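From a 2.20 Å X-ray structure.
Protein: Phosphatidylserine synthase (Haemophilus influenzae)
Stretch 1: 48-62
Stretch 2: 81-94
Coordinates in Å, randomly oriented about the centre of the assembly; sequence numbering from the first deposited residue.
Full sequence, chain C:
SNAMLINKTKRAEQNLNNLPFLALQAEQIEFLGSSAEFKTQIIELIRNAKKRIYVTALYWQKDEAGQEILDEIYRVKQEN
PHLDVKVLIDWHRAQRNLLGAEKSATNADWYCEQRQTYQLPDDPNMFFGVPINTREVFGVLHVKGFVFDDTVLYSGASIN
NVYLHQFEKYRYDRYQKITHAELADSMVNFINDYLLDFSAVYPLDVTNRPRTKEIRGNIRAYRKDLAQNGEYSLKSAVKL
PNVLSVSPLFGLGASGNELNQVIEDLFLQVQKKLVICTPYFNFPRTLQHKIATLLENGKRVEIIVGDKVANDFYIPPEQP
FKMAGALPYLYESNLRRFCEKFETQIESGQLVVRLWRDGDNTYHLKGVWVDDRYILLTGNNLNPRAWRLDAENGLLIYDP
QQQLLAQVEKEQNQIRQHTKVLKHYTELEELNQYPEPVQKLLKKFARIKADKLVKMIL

Stretch 1, residues 48-62: NAKKRIYVTALYWQK
Stretch 2 81-94: PHLDVKVLIDWHRA

Neighbouring parallel β-strands are joined by a regular backbone ladder, and side chains then reinforce it face by face; this pair from phosphatidylserine synthase illustrates the principle. The shortest polar link is between side chains: Tyr-54 OH donates to Asp-84 OD2 at 2.6 Å, the carboxylate lying at the edge of the ring near its plane. The other carboxylate oxygen is held within its own strand, where Lys-86 NZ forms a salt bridge with Asp-84 OD1 at 2.8 Å. Lys-86 NZ also makes a weak hydrogen bond to Tyr-54 OH at 3.4 Å, closing a compact polar cluster. Tyr-54 (chi1 -75°, chi2 -115°), Asp-84 (t, chi2 17°) and Lys-86 (m, chi2 -130°, then t and p) can meet because they share one face of the sheet.

The strand beginning at Arg-52 and strand 84-90 run parallel, their axes 6° apart and 4.6 Å at closest approach, with extended phi/psi such as -143/109 at Ile-53 and -120/117 at Val-87. The register pairs Arg-52 with Asp-84 and continues to Thr-56 with Leu-88, with CA-CA distances of 4.5 to 4.9 Å. Alternate residues of stretch 1 carry the ladder: Asp-84 N donates to Lys-51 O (3.0 Å), Ile-53 N to Asp-84 O (2.9 Å), Lys-86 N to Ile-53 O (2.9 Å), Val-55 N to Lys-86 O (3.1 Å), Leu-88 N to Val-55 O (2.7 Å) and Ala-57 N to Leu-88 O (3.0 Å). Leu-58, at phi/psi -64/-47, breaks the alternation; its O accepts from Asp-90 N at 3.1 Å. Water 1 bridges the two stretches here, donating to Leu-58 O (2.8 Å) and Asp-90 O (2.9 Å).

Beyond the ladder, residues 91-94 adopt helical phi/psi, and Arg-93 N donates to Asp-90 OD2 at 3.0 Å. The Arg-93 side chain (t, p, t, chi4 77°) reaches back to stretch 1: its guanidinium lies flat on the Tyr-59 ring (chi1 59°, chi2 94°), planes at 20° and centres 4.1 Å apart, a cation-pi stack. Its edge remains free for Arg-93 NH2 to donate to Gln-61 OE1 at 3.2 Å.

Packing completes the contact. Lys-86 CB sits over the Tyr-54 ring, 4.2 Å from its centroid. Ile-53, Val-55, Val-85 and Val-87 share the other face; Val-55 CG1 meets Val-87 CG1 at 4.0 Å, and Trp-60 CE3 (chi1 t, chi2 -40°) approaches Val-87 CG1 obliquely at 3.6 Å. Near the start, Leu-83 (t, p) brings CD2 within 3.9 Å of Ile-53 CD1 (m, t).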

ATOM      1  N   ASN C  48       2.356 -36.081 -21.839  1.00 26.45           N
ATOM      2  CA  ASN C  48       1.469 -37.168 -21.469  1.00 27.41           C
ATOM      3  C   ASN C  48       0.055 -36.764 -21.115  1.00 27.14           C
ATOM      4  O   ASN C  48      -0.800 -37.633 -20.967  1.00 28.29           O
ATOM      5  CB  ASN C  48       2.110 -38.020 -20.384  1.00 27.97           C
ATOM      6  CG  ASN C  48       3.289 -38.762 -20.919  1.00 31.32           C
ATOM      7  OD1 ASN C  48       3.129 -39.694 -21.725  1.00 36.49           O
ATOM      8  ND2 ASN C  48       4.486 -38.316 -20.564  1.00 33.57           N
ATOM      9  N   ALA C  49      -0.189 -35.461 -21.013  1.00 26.48           N
ATOM     10  CA  ALA C  49      -1.490 -34.933 -20.633  1.00 25.83           C
ATOM     11  C   ALA C  49      -2.569 -35.308 -21.638  1.00 26.12           C
ATOM     12  O   ALA C  49      -2.360 -35.220 -22.849  1.00 26.40           O
ATOM     13  CB  ALA C  49      -1.422 -33.425 -20.478  1.00 25.50           C
ATOM     14  N   LYS C  50      -3.712 -35.744 -21.118  1.00 26.11           N
ATOM     15  CA  LYS C  50      -4.849 -36.127 -21.923  1.00 26.67           C
ATOM     16  C   LYS C  50      -6.116 -35.281 -21.706  1.00 26.21           C
ATOM     17  O   LYS C  50      -6.922 -35.174 -22.607  1.00 26.12           O
ATOM     18  CB  LYS C  50      -5.186 -37.602 -21.686  1.00 27.32           C
ATOM     19  CG  LYS C  50      -4.378 -38.560 -22.536  1.00 30.72           C
ATOM     20  CD  LYS C  50      -3.391 -39.275 -21.673  1.00 36.39           C
ATOM     21  CE  LYS C  50      -2.412 -40.121 -22.496  1.00 39.79           C
ATOM     22  NZ  LYS C  50      -1.348 -40.611 -21.554  1.00 41.20           N
ATOM     23  N   LYS C  51      -6.286 -34.692 -20.526  1.00 25.59           N
ATOM     24  CA  LYS C  51      -7.506 -33.958 -20.197  1.00 25.87           C
ATOM     25  C   LYS C  51      -7.298 -32.463 -19.996  1.00 25.31           C
ATOM     26  O   LYS C  51      -8.030 -31.653 -20.543  1.00 25.41           O
ATOM     27  CB  LYS C  51      -8.155 -34.584 -18.952  1.00 26.19           C
ATOM     28  CG  LYS C  51      -8.656 -36.030 -19.233  1.00 30.37           C
ATOM     29  CD  LYS C  51      -8.549 -36.927 -18.006  1.00 36.03           C
ATOM     30  CE  LYS C  51      -9.388 -38.199 -18.199  1.00 38.99           C
ATOM     31  NZ  LYS C  51      -9.844 -38.787 -16.886  1.00 42.95           N
ATOM     32  N   ARG C  52      -6.296 -32.085 -19.218  1.00 24.47           N
ATOM     33  CA  ARG C  52      -6.139 -30.664 -18.873  1.00 24.50           C
ATOM     34  C   ARG C  52      -4.715 -30.294 -18.494  1.00 24.37           C
ATOM     35  O   ARG C  52      -3.932 -31.161 -18.040  1.00 24.21           O
ATOM     36  CB  ARG C  52      -7.055 -30.297 -17.705  1.00 23.99           C
ATOM     37  CG  ARG C  52      -6.612 -30.955 -16.376  1.00 23.53           C
ATOM     38  CD  ARG C  52      -7.726 -30.956 -15.358  1.00 20.40           C
ATOM     39  NE  ARG C  52      -7.329 -31.766 -14.214  1.00 23.77           N
ATOM     40  CZ  ARG C  52      -8.075 -31.983 -13.135  1.00 23.82           C
ATOM     41  NH1 ARG C  52      -9.293 -31.446 -13.020  1.00 20.54           N
ATOM     42  NH2 ARG C  52      -7.588 -32.741 -12.168  1.00 23.68           N
ATOM     43  N   ILE C  53      -4.420 -29.002 -18.670  1.00 23.78           N
ATOM     44  CA  ILE C  53      -3.180 -28.393 -18.259  1.00 23.87           C
ATOM     45  C   ILE C  53      -3.499 -27.000 -17.749  1.00 24.38           C
ATOM     46  O   ILE C  53      -3.888 -26.122 -18.532  1.00 25.68           O
ATOM     47  CB  ILE C  53      -2.145 -28.304 -19.412  1.00 23.79           C
ATOM     48  CG1 ILE C  53      -1.691 -29.717 -19.856  1.00 23.32           C
ATOM     49  CG2 ILE C  53      -0.935 -27.444 -18.981  1.00 22.59           C
ATOM     50  CD1 ILE C  53      -0.897 -29.759 -21.175  1.00 23.57           C
ATOM     51  N   TYR C  54      -3.374 -26.832 -16.439  1.00 23.54           N
ATOM     52  CA  TYR C  54      -3.512 -25.544 -15.766  1.00 24.26           C
ATOM     53  C   TYR C  54      -2.173 -25.135 -15.185  1.00 24.45           C
ATOM     54  O   TYR C  54      -1.462 -25.963 -14.580  1.00 25.41           O
ATOM     55  CB  TYR C  54      -4.565 -25.603 -14.639  1.00 23.39           C
ATOM     56  CG  TYR C  54      -6.026 -25.627 -15.125  1.00 23.82           C
ATOM     57  CD1 TYR C  54      -6.902 -24.560 -14.831  1.00 24.21           C
ATOM     58  CD2 TYR C  54      -6.513 -26.690 -15.883  1.00 23.47           C
ATOM     59  CE1 TYR C  54      -8.230 -24.567 -15.270  1.00 25.15           C
ATOM     60  CE2 TYR C  54      -7.843 -26.711 -16.335  1.00 25.51           C
ATOM     61  CZ  TYR C  54      -8.694 -25.646 -16.021  1.00 25.04           C
ATOM     62  OH  TYR C  54      -9.998 -25.673 -16.452  1.00 25.60           O
ATOM     63  N   VAL C  55      -1.855 -23.866 -15.360  1.00 24.15           N
ATOM     64  CA  VAL C  55      -0.622 -23.257 -14.909  1.00 24.27           C
ATOM     65  C   VAL C  55      -0.995 -21.882 -14.356  1.00 24.48           C
ATOM     66  O   VAL C  55      -1.728 -21.144 -15.023  1.00 24.86           O
ATOM     67  CB  VAL C  55       0.350 -23.070 -16.095  1.00 24.14           C
ATOM     68  CG1 VAL C  55       1.502 -22.150 -15.726  1.00 24.97           C
ATOM     69  CG2 VAL C  55       0.896 -24.418 -16.583  1.00 24.65           C
ATOM     70  N   THR C  56      -0.572 -21.591 -13.121  1.00 24.00           N
ATOM     71  CA  THR C  56      -0.568 -20.233 -12.564  1.00 25.74           C
ATOM     72  C   THR C  56       0.903 -19.981 -12.283  1.00 24.51           C
ATOM     73  O   THR C  56       1.536 -20.785 -11.637  1.00 24.68           O
ATOM     74  CB  THR C  56      -1.356 -20.061 -11.191  1.00 26.07           C
ATOM     75  OG1 THR C  56      -0.870 -21.030 -10.233  1.00 32.41           O
ATOM     76  CG2 THR C  56      -2.828 -20.236 -11.354  1.00 25.88           C
ATOM     77  N   ALA C  57       1.453 -18.903 -12.826  1.00 23.96           N
ATOM     78  CA  ALA C  57       2.839 -18.530 -12.582  1.00 22.87           C
ATOM     79  C   ALA C  57       2.880 -17.008 -12.561  1.00 22.65           C
ATOM     80  O   ALA C  57       1.914 -16.358 -12.985  1.00 23.06           O
ATOM     81  CB  ALA C  57       3.757 -19.108 -13.661  1.00 22.19           C
ATOM     82  N   LEU C  58       3.940 -16.435 -12.006  1.00 22.22           N
ATOM     83  CA  LEU C  58       4.112 -14.988 -12.052  1.00 21.91           C
ATOM     84  C   LEU C  58       4.267 -14.557 -13.525  1.00 22.67           C
ATOM     85  O   LEU C  58       3.580 -13.641 -14.002  1.00 22.00           O
ATOM     86  CB  LEU C  58       5.325 -14.551 -11.250  1.00 21.03           C
ATOM     87  CG  LEU C  58       5.618 -13.024 -11.266  1.00 24.49           C
ATOM     88  CD1 LEU C  58       4.421 -12.176 -10.782  1.00 20.39           C
ATOM     89  CD2 LEU C  58       6.901 -12.679 -10.445  1.00 22.57           C
ATOM     90  N   TYR C  59       5.115 -15.252 -14.269  1.00 22.78           N
ATOM     91  CA  TYR C  59       5.250 -14.922 -15.673  1.00 23.21           C
ATOM     92  C   TYR C  59       5.680 -16.102 -16.487  1.00 23.40           C
ATOM     93  O   TYR C  59       6.118 -17.110 -15.945  1.00 24.02           O
ATOM     94  CB  TYR C  59       6.203 -13.743 -15.877  1.00 23.05           C
ATOM     95  CG  TYR C  59       7.622 -13.925 -15.366  1.00 25.73           C
ATOM     96  CD1 TYR C  59       8.628 -14.373 -16.214  1.00 28.61           C
ATOM     97  CD2 TYR C  59       7.968 -13.589 -14.055  1.00 27.56           C
ATOM     98  CE1 TYR C  59       9.930 -14.494 -15.774  1.00 29.69           C
ATOM     99  CE2 TYR C  59       9.269 -13.713 -13.600  1.00 28.14           C
ATOM    100  CZ  TYR C  59      10.248 -14.170 -14.466  1.00 29.26           C
ATOM    101  OH  TYR C  59      11.552 -14.298 -14.047  1.00 28.22           O
ATOM    102  N   TRP C  60       5.535 -15.972 -17.805  1.00 23.37           N
ATOM    103  CA  TRP C  60       6.015 -16.950 -18.730  1.00 22.59           C
ATOM    104  C   TRP C  60       6.694 -16.146 -19.844  1.00 23.04           C
ATOM    105  O   TRP C  60       6.045 -15.460 -20.636  1.00 21.83           O
ATOM    106  CB  TRP C  60       4.846 -17.779 -19.234  1.00 22.17           C
ATOM    107  CG  TRP C  60       5.188 -18.867 -20.168  1.00 21.74           C
ATOM    108  CD1 TRP C  60       6.104 -18.835 -21.183  1.00 23.44           C
ATOM    109  CD2 TRP C  60       4.555 -20.148 -20.238  1.00 20.76           C
ATOM    110  NE1 TRP C  60       6.090 -20.022 -21.871  1.00 20.59           N
ATOM    111  CE2 TRP C  60       5.149 -20.848 -21.308  1.00 20.61           C
ATOM    112  CE3 TRP C  60       3.533 -20.769 -19.497  1.00 19.57           C
ATOM    113  CZ2 TRP C  60       4.758 -22.148 -21.665  1.00 20.76           C
ATOM    114  CZ3 TRP C  60       3.141 -22.064 -19.854  1.00 19.94           C
ATOM    115  CH2 TRP C  60       3.772 -22.743 -20.912  1.00 21.29           C
ATOM    116  N   GLN C  61       8.025 -16.227 -19.866  1.00 23.41           N
ATOM    117  CA  GLN C  61       8.852 -15.325 -20.665  1.00 23.29           C
ATOM    118  C   GLN C  61       9.004 -15.798 -22.107  1.00 23.90           C
ATOM    119  O   GLN C  61       9.107 -16.989 -22.378  1.00 23.71           O
ATOM    120  CB  GLN C  61      10.225 -15.227 -20.017  1.00 22.92           C
ATOM    121  CG  GLN C  61      11.158 -14.205 -20.608  1.00 22.53           C
ATOM    122  CD  GLN C  61      10.727 -12.777 -20.277  1.00 23.75           C
ATOM    123  OE1 GLN C  61      10.027 -12.530 -19.291  1.00 25.77           O
ATOM    124  NE2 GLN C  61      11.135 -11.839 -21.106  1.00 24.10           N
ATOM    125  N   LYS C  62       9.054 -14.845 -23.018  1.00 24.56           N
ATOM    126  CA  LYS C  62       9.307 -15.127 -24.426  1.00 26.05           C
ATOM    127  C   LYS C  62      10.711 -15.679 -24.800  1.00 26.30           C
ATOM    128  O   LYS C  62      11.031 -15.739 -25.980  1.00 27.66           O
ATOM    129  CB  LYS C  62       9.071 -13.852 -25.232  1.00 25.88           C
ATOM    130  CG  LYS C  62       9.880 -12.674 -24.712  1.00 28.95           C
ATOM    131  CD  LYS C  62       9.758 -11.441 -25.597  1.00 34.33           C
ATOM    132  CE  LYS C  62      10.971 -10.521 -25.325  1.00 38.19           C
ATOM    133  NZ  LYS C  62      11.127  -9.455 -26.350  1.00 40.02           N
ATOM    134  N   PRO C  81      -7.483 -31.976 -29.600  1.00 31.08           N
ATOM    135  CA  PRO C  81      -8.219 -30.694 -29.705  1.00 30.59           C
ATOM    136  C   PRO C  81      -9.100 -30.321 -28.506  1.00 30.50           C
ATOM    137  O   PRO C  81      -9.353 -29.135 -28.299  1.00 30.95           O
ATOM    138  CB  PRO C  81      -9.086 -30.850 -30.963  1.00 30.84           C
ATOM    139  CG  PRO C  81      -8.838 -32.228 -31.499  1.00 30.79           C
ATOM    140  CD  PRO C  81      -7.673 -32.844 -30.776  1.00 30.99           C
ATOM    141  N   HIS C  82      -9.541 -31.299 -27.715  1.00 29.96           N
ATOM    142  CA  HIS C  82     -10.364 -31.015 -26.523  1.00 29.20           C
ATOM    143  C   HIS C  82      -9.577 -30.832 -25.222  1.00 29.11           C
ATOM    144  O   HIS C  82     -10.175 -30.678 -24.151  1.00 29.18           O
ATOM    145  CB  HIS C  82     -11.450 -32.083 -26.325  1.00 29.15           C
ATOM    146  CG  HIS C  82     -12.214 -32.398 -27.570  1.00 29.43           C
ATOM    147  ND1 HIS C  82     -12.742 -31.419 -28.388  1.00 29.89           N
ATOM    148  CD2 HIS C  82     -12.545 -33.581 -28.134  1.00 29.03           C
ATOM    149  CE1 HIS C  82     -13.342 -31.989 -29.414  1.00 29.97           C
ATOM    150  NE2 HIS C  82     -13.232 -33.300 -29.286  1.00 30.15           N
ATOM    151  N   LEU C  83      -8.247 -30.848 -25.298  1.00 28.31           N
ATOM    152  CA  LEU C  83      -7.441 -30.589 -24.125  1.00 27.51           C
ATOM    153  C   LEU C  83      -7.810 -29.219 -23.536  1.00 27.16           C
ATOM    154  O   LEU C  83      -7.791 -28.198 -24.215  1.00 27.39           O
ATOM    155  CB  LEU C  83      -5.956 -30.656 -24.475  1.00 27.83           C
ATOM    156  CG  LEU C  83      -4.930 -30.724 -23.324  1.00 28.69           C
ATOM    157  CD1 LEU C  83      -4.908 -32.081 -22.626  1.00 25.80           C
ATOM    158  CD2 LEU C  83      -3.565 -30.435 -23.912  1.00 30.91           C
ATOM    159  N   ASP C  84      -8.170 -29.211 -22.269  1.00 26.39           N
ATOM    160  CA  ASP C  84      -8.502 -27.972 -21.579  1.00 26.71           C
ATOM    161  C   ASP C  84      -7.183 -27.353 -21.084  1.00 25.89           C
ATOM    162  O   ASP C  84      -6.637 -27.822 -20.098  1.00 25.72           O
ATOM    163  CB  ASP C  84      -9.460 -28.308 -20.423  1.00 26.72           C
ATOM    164  CG  ASP C  84      -9.862 -27.094 -19.597  1.00 29.42           C
ATOM    165  OD1 ASP C  84      -9.688 -25.933 -20.060  1.00 31.03           O
ATOM    166  OD2 ASP C  84     -10.350 -27.321 -18.466  1.00 29.78           O
ATOM    167  N   VAL C  85      -6.646 -26.355 -21.801  1.00 25.27           N
ATOM    168  CA  VAL C  85      -5.384 -25.676 -21.402  1.00 25.06           C
ATOM    169  C   VAL C  85      -5.656 -24.240 -20.939  1.00 25.37           C
ATOM    170  O   VAL C  85      -6.197 -23.445 -21.703  1.00 26.02           O
ATOM    171  CB  VAL C  85      -4.309 -25.624 -22.545  1.00 24.53           C
ATOM    172  CG1 VAL C  85      -2.982 -25.028 -22.023  1.00 25.97           C
ATOM    173  CG2 VAL C  85      -4.046 -26.962 -23.109  1.00 23.37           C
ATOM    174  N   LYS C  86      -5.250 -23.903 -19.711  1.00 24.87           N
ATOM    175  CA  LYS C  86      -5.399 -22.535 -19.190  1.00 24.92           C
ATOM    176  C   LYS C  86      -4.118 -22.141 -18.514  1.00 24.25           C
ATOM    177  O   LYS C  86      -3.619 -22.881 -17.677  1.00 24.82           O
ATOM    178  CB  LYS C  86      -6.581 -22.414 -18.211  1.00 24.46           C
ATOM    179  CG  LYS C  86      -7.898 -22.868 -18.842  1.00 24.91           C
ATOM    180  CD  LYS C  86      -9.027 -21.879 -18.669  1.00 28.34           C
ATOM    181  CE  LYS C  86     -10.236 -22.283 -19.505  1.00 28.91           C
ATOM    182  NZ  LYS C  86     -10.830 -23.564 -19.004  1.00 30.20           N
ATOM    183  N   VAL C  87      -3.551 -21.019 -18.933  1.00 23.70           N
ATOM    184  CA  VAL C  87      -2.314 -20.508 -18.332  1.00 23.16           C
ATOM    185  C   VAL C  87      -2.642 -19.138 -17.767  1.00 23.75           C
ATOM    186  O   VAL C  87      -3.015 -18.210 -18.516  1.00 23.95           O
ATOM    187  CB  VAL C  87      -1.126 -20.443 -19.369  1.00 22.84           C
ATOM    188  CG1 VAL C  87       0.139 -19.886 -18.736  1.00 18.59           C
ATOM    189  CG2 VAL C  87      -0.859 -21.870 -19.977  1.00 21.32           C
ATOM    190  N   LEU C  88      -2.532 -19.009 -16.446  1.00 24.18           N
ATOM    191  CA  LEU C  88      -2.783 -17.702 -15.794  1.00 24.23           C
ATOM    192  C   LEU C  88      -1.457 -17.075 -15.347  1.00 23.93           C
ATOM    193  O   LEU C  88      -0.690 -17.703 -14.627  1.00 24.29           O
ATOM    194  CB  LEU C  88      -3.757 -17.841 -14.608  1.00 23.83           C
ATOM    195  CG  LEU C  88      -5.253 -18.065 -14.867  1.00 25.03           C
ATOM    196  CD1 LEU C  88      -5.512 -19.377 -15.638  1.00 22.79           C
ATOM    197  CD2 LEU C  88      -6.086 -18.041 -13.564  1.00 23.56           C
ATOM    198  N   ILE C  89      -1.176 -15.864 -15.816  1.00 23.12           N
ATOM    199  CA  ILE C  89       0.025 -15.150 -15.390  1.00 23.45           C
ATOM    200  C   ILE C  89      -0.391 -13.765 -14.952  1.00 23.24           C
ATOM    201  O   ILE C  89      -1.514 -13.330 -15.218  1.00 23.57           O
ATOM    202  CB  ILE C  89       1.165 -15.079 -16.497  1.00 23.69           C
ATOM    203  CG1 ILE C  89       0.676 -14.481 -17.848  1.00 23.78           C
ATOM    204  CG2 ILE C  89       1.876 -16.419 -16.637  1.00 22.31           C
ATOM    205  CD1 ILE C  89       0.076 -15.477 -18.872  1.00 26.12           C
ATOM    206  N   ASP C  90       0.506 -13.068 -14.281  1.00 23.36           N
ATOM    207  CA  ASP C  90       0.183 -11.743 -13.799  1.00 23.30           C
ATOM    208  C   ASP C  90      -0.074 -10.841 -15.023  1.00 22.96           C
ATOM    209  O   ASP C  90       0.683 -10.862 -15.998  1.00 23.10           O
ATOM    210  CB  ASP C  90       1.309 -11.202 -12.923  1.00 23.64           C
ATOM    211  CG  ASP C  90       0.956  -9.876 -12.319  1.00 27.05           C
ATOM    212  OD1 ASP C  90       0.308  -9.895 -11.245  1.00 27.30           O
ATOM    213  OD2 ASP C  90       1.281  -8.818 -12.943  1.00 29.30           O
ATOM    214  N   TRP C  91      -1.163 -10.089 -14.955  1.00 21.87           N
ATOM    215  CA  TRP C  91      -1.579  -9.166 -15.994  1.00 21.99           C
ATOM    216  C   TRP C  91      -0.550  -8.046 -16.276  1.00 21.75           C
ATOM    217  O   TRP C  91      -0.197  -7.853 -17.428  1.00 20.86           O
ATOM    218  CB  TRP C  91      -2.913  -8.583 -15.604  1.00 21.13           C
ATOM    219  CG  TRP C  91      -3.339  -7.358 -16.331  1.00 23.43           C
ATOM    220  CD1 TRP C  91      -3.178  -6.041 -15.919  1.00 22.39           C
ATOM    221  CD2 TRP C  91      -4.050  -7.306 -17.570  1.00 20.62           C
ATOM    222  NE1 TRP C  91      -3.739  -5.193 -16.838  1.00 22.23           N
ATOM    223  CE2 TRP C  91      -4.284  -5.934 -17.857  1.00 24.04           C
ATOM    224  CE3 TRP C  91      -4.520  -8.280 -18.461  1.00 24.32           C
ATOM    225  CZ2 TRP C  91      -4.961  -5.509 -19.019  1.00 24.96           C
ATOM    226  CZ3 TRP C  91      -5.205  -7.862 -19.627  1.00 25.32           C
ATOM    227  CH2 TRP C  91      -5.412  -6.481 -19.885  1.00 25.62           C
ATOM    228  N   HIS C  92      -0.076  -7.337 -15.242  1.00 21.76           N
ATOM    229  CA  HIS C  92       0.892  -6.234 -15.429  1.00 22.68           C
ATOM    230  C   HIS C  92       2.268  -6.747 -15.916  1.00 23.18           C
ATOM    231  O   HIS C  92       2.872  -6.205 -16.839  1.00 23.15           O
ATOM    232  CB  HIS C  92       1.104  -5.464 -14.127  1.00 22.95           C
ATOM    233  CG  HIS C  92      -0.148  -4.921 -13.523  1.00 23.44           C
ATOM    234  ND1 HIS C  92      -0.802  -3.814 -14.032  1.00 22.76           N
ATOM    235  CD2 HIS C  92      -0.850  -5.307 -12.432  1.00 20.94           C
ATOM    236  CE1 HIS C  92      -1.863  -3.554 -13.289  1.00 22.93           C
ATOM    237  NE2 HIS C  92      -1.918  -4.447 -12.315  1.00 24.57           N
ATOM    238  N   ARG C  93       2.744  -7.819 -15.302  1.00 23.86           N
ATOM    239  CA  ARG C  93       4.051  -8.362 -15.633  1.00 24.58           C
ATOM    240  C   ARG C  93       4.115  -8.807 -17.089  1.00 24.46           C
ATOM    241  O   ARG C  93       5.139  -8.611 -17.756  1.00 24.74           O
ATOM    242  CB  ARG C  93       4.455  -9.471 -14.643  1.00 24.84           C
ATOM    243  CG  ARG C  93       5.797 -10.128 -14.913  1.00 28.33           C
ATOM    244  CD  ARG C  93       6.971  -9.127 -14.872  1.00 34.56           C
ATOM    245  NE  ARG C  93       8.221  -9.833 -15.152  1.00 38.28           N
ATOM    246  CZ  ARG C  93       8.616 -10.211 -16.370  1.00 41.91           C
ATOM    247  NH1 ARG C  93       7.866  -9.929 -17.448  1.00 42.59           N
ATOM    248  NH2 ARG C  93       9.768 -10.863 -16.517  1.00 40.17           N
ATOM    249  N   ALA C  94       3.012  -9.342 -17.598  1.00 24.32           N
ATOM    250  CA  ALA C  94       2.972  -9.827 -18.990  1.00 25.32           C
ATOM    251  C   ALA C  94       3.002  -8.722 -20.063  1.00 25.98           C
ATOM    252  O   ALA C  94       3.223  -9.008 -21.234  1.00 25.48           O
ATOM    253  CB  ALA C  94       1.752 -10.748 -19.207  1.00 24.89           C
TER
HETATM  254  O   HOH W   1       3.246 -12.136 -16.355  1.00 26.88           O